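Putative polyketide cyclase (Bacillus cereus, PDB 3K0Z) is of unknown function but may act as a polyketide cyclase, having a SnoaL-like fold of the NTF2 clan. Local coordinates at residues A[56-61]-A[135-140]. Numbering follows the deposited sequence.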
ATOM      1  N   PRO A  56       2.981 -11.871  20.308  1.00 20.90           N
ATOM      2  CA  PRO A  56       1.721 -11.981  20.997  1.00 21.10           C
ATOM      3  C   PRO A  56       1.180 -10.680  21.601  1.00 21.14           C
ATOM      4  O   PRO A  56       0.026 -10.648  22.036  1.00 19.87           O
ATOM      5  CB  PRO A  56       2.014 -13.003  22.103  1.00 22.88           C
ATOM      6  CG  PRO A  56       3.469 -13.090  22.205  1.00 23.55           C
ATOM      7  CD  PRO A  56       4.063 -12.614  20.965  1.00 20.12           C
ATOM      8  N   GLN A  57       1.982  -9.617  21.666  1.00 18.70           N
ATOM      9  CA  GLN A  57       1.442  -8.361  22.148  1.00 19.01           C
ATOM     10  C   GLN A  57       0.839  -7.561  20.997  1.00 21.30           C
ATOM     11  O   GLN A  57       0.227  -6.520  21.226  1.00 20.77           O
ATOM     12  CB  GLN A  57       2.527  -7.529  22.821  1.00 20.28           C
ATOM     13  CG  GLN A  57       3.193  -8.225  24.027  1.00 19.60           C
ATOM     14  CD  GLN A  57       4.343  -7.418  24.565  1.00 18.17           C
ATOM     15  OE1 GLN A  57       4.135  -6.405  25.200  1.00 17.75           O
ATOM     16  NE2 GLN A  57       5.576  -7.887  24.337  1.00 23.96           N
ATOM     17  N   THR A  58       1.032  -8.034  19.761  1.00 21.91           N
ATOM     18  CA  THR A  58       0.745  -7.218  18.570  1.00 20.70           C
ATOM     19  C   THR A  58      -0.309  -7.812  17.643  1.00 20.54           C
ATOM     20  O   THR A  58      -1.176  -7.070  17.142  1.00 17.45           O
ATOM     21  CB  THR A  58       2.027  -7.001  17.769  1.00 19.86           C
ATOM     22  OG1 THR A  58       3.075  -6.550  18.640  1.00 23.61           O
ATOM     23  CG2 THR A  58       1.807  -5.982  16.611  1.00 21.59           C
ATOM     24  N   VAL A  59      -0.226  -9.120  17.409  1.00 18.33           N
ATOM     25  CA  VAL A  59      -1.159  -9.823  16.546  1.00 20.41           C
ATOM     26  C   VAL A  59      -1.936 -10.890  17.317  1.00 20.85           C
ATOM     27  O   VAL A  59      -1.478 -11.360  18.344  1.00 18.71           O
ATOM     28  CB  VAL A  59      -0.455 -10.406  15.266  1.00 21.40           C
ATOM     29  CG1 VAL A  59       0.437  -9.311  14.607  1.00 17.19           C
ATOM     30  CG2 VAL A  59       0.395 -11.657  15.595  1.00 15.70           C
ATOM     31  N   THR A  60      -3.117 -11.252  16.822  1.00 21.58           N
ATOM     32  CA  THR A  60      -3.929 -12.273  17.463  1.00 22.17           C
ATOM     33  C   THR A  60      -3.348 -13.629  17.107  1.00 22.91           C
ATOM     34  O   THR A  60      -2.617 -13.784  16.125  1.00 21.32           O
ATOM     35  CB  THR A  60      -5.385 -12.223  17.012  1.00 24.90           C
ATOM     36  OG1 THR A  60      -5.443 -12.448  15.608  1.00 23.71           O
ATOM     37  CG2 THR A  60      -6.001 -10.884  17.369  1.00 23.26           C
ATOM     38  N   GLU A  61      -3.694 -14.641  17.891  1.00 21.20           N
ATOM     39  CA  GLU A  61      -3.051 -15.946  17.704  1.00 21.77           C
ATOM     40  C   GLU A  61      -3.385 -16.531  16.341  1.00 21.43           C
ATOM     41  O   GLU A  61      -2.608 -17.286  15.823  1.00 21.55           O
ATOM     42  CB  GLU A  61      -3.418 -16.925  18.819  1.00 25.08           C
ATOM     43  CG  GLU A  61      -4.780 -17.518  18.682  1.00 26.20           C
ATOM     44  N   GLY A 135      -7.283  -3.625  19.681  1.00 25.42           N
ATOM     45  CA  GLY A 135      -5.877  -3.355  19.891  1.00 24.67           C
ATOM     46  C   GLY A 135      -4.874  -4.361  19.386  1.00 24.79           C
ATOM     47  O   GLY A 135      -3.670  -4.215  19.666  1.00 23.04           O
ATOM     48  N   LYS A 136      -5.353  -5.386  18.664  1.00 23.88           N
ATOM     49  CA  LYS A 136      -4.451  -6.306  17.988  1.00 22.40           C
ATOM     50  C   LYS A 136      -4.759  -6.483  16.507  1.00 19.68           C
ATOM     51  O   LYS A 136      -5.887  -6.331  16.071  1.00 19.72           O
ATOM     52  CB  LYS A 136      -4.379  -7.645  18.706  1.00 23.10           C
ATOM     53  CG  LYS A 136      -3.764  -7.513  20.101  1.00 29.60           C
ATOM     54  CD  LYS A 136      -3.090  -8.769  20.520  1.00 33.35           C
ATOM     55  CE  LYS A 136      -2.834  -8.812  22.030  1.00 36.77           C
ATOM     56  NZ  LYS A 136      -2.488 -10.208  22.392  1.00 46.09           N
ATOM     57  N   ILE A 137      -3.719  -6.767  15.732  1.00 17.11           N
ATOM     58  CA  ILE A 137      -3.849  -6.925  14.295  1.00 17.59           C
ATOM     59  C   ILE A 137      -4.358  -8.341  14.045  1.00 20.71           C
ATOM     60  O   ILE A 137      -3.724  -9.322  14.497  1.00 18.93           O
ATOM     61  CB  ILE A 137      -2.481  -6.715  13.598  1.00 19.44           C
ATOM     62  CG1 ILE A 137      -1.942  -5.284  13.860  1.00 19.78           C
ATOM     63  CG2 ILE A 137      -2.587  -7.055  12.097  1.00 18.26           C
ATOM     64  CD1 ILE A 137      -0.413  -5.148  13.446  1.00 19.69           C
ATOM     65  N   THR A 138      -5.492  -8.466  13.354  1.00 18.38           N
ATOM     66  CA  THR A 138      -6.057  -9.783  13.067  1.00 18.35           C
ATOM     67  C   THR A 138      -5.651 -10.327  11.687  1.00 20.91           C
ATOM     68  O   THR A 138      -5.569 -11.541  11.476  1.00 20.58           O
ATOM     69  CB  THR A 138      -7.558  -9.759  13.156  1.00 19.81           C
ATOM     70  OG1 THR A 138      -8.090  -8.912  12.135  1.00 15.11           O
ATOM     71  CG2 THR A 138      -8.006  -9.318  14.556  1.00 16.96           C
ATOM     72  N   GLU A 139      -5.427  -9.426  10.741  1.00 22.42           N
ATOM     73  CA  GLU A 139      -5.096  -9.823   9.377  1.00 21.47           C
ATOM     74  C   GLU A 139      -4.451  -8.635   8.628  1.00 20.22           C
ATOM     75  O   GLU A 139      -4.518  -7.477   9.070  1.00 18.48           O
ATOM     76  CB  GLU A 139      -6.342 -10.336   8.621  1.00 23.38           C
ATOM     77  CG  GLU A 139      -7.475  -9.349   8.566  1.00 20.64           C
ATOM     78  CD  GLU A 139      -8.811  -9.921   8.036  1.00 20.48           C
ATOM     79  OE1 GLU A 139      -8.890 -11.058   7.598  1.00 28.88           O
ATOM     80  OE2 GLU A 139      -9.789  -9.189   8.018  1.00 26.29           O
ATOM     81  N   ASP A 140      -3.782  -8.927   7.515  1.00 18.58           N
ATOM     82  CA  ASP A 140      -3.211  -7.861   6.751  1.00 18.50           C
ATOM     83  C   ASP A 140      -3.084  -8.184   5.282  1.00 18.74           C
ATOM     84  O   ASP A 140      -3.252  -9.332   4.854  1.00 22.43           O
ATOM     85  CB  ASP A 140      -1.904  -7.338   7.374  1.00 20.10           C
ATOM     86  CG  ASP A 140      -0.706  -8.263   7.157  1.00 24.49           C
ATOM     87  OD1 ASP A 140      -0.922  -9.432   6.877  1.00 23.65           O
ATOM     88  OD2 ASP A 140       0.465  -7.806   7.260  1.00 30.04           O
TER
HETATM   89  O   HOH W   1      -0.539  -4.203  20.344  1.00 29.97           O
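With CG anti to the carbonyl carbon (chi1 -65°) and the chain extended beyond it, K136 reaches across to P56, while I137, also with CG1 anti to its carbonyl carbon, lies side by side with T58 and points the same way, its CD1 4.0 Å from T58 CG2. The contact is a short parallel bridge of the SnoaL-like (NTF2-clan) fold, in which strand 59-60, following helix 55-58, meets the start of strand 136-144. Two backbone bonds define the bridge, and both belong to I137. Its N gives to T58 O at 2.9 Å and nearly straight (174° at hydrogen). Its O takes T60 N at 3.1 Å. V59 thus sits between two residues bonded to the same partner, as in a regular parallel pair. On the face carrying V59 and I137, V59 CG1 meets I137 CB at 4.0 Å. F43 of helix 30-49 covers both side chains, and T76 and L79 of helix 76-87 also touch V59. T60 CG2 lies against T138 CG2 (3.8 Å) and K136 CB, the side chains crossing at a slant. Beyond the bridge, T138 and D140 bond through their backbones to F64, so the strand's pairing resumes with strand 63-65 after the corner at E61. At the start of both segments, a water lies within reach of Q57 O and G135 O and may bridge them. At the same end, the ammonium K136 NZ donates a hydrogen bond to P56 O at 2.6 Å, nearly in line with that carbonyl at a C=O...N angle of 165°.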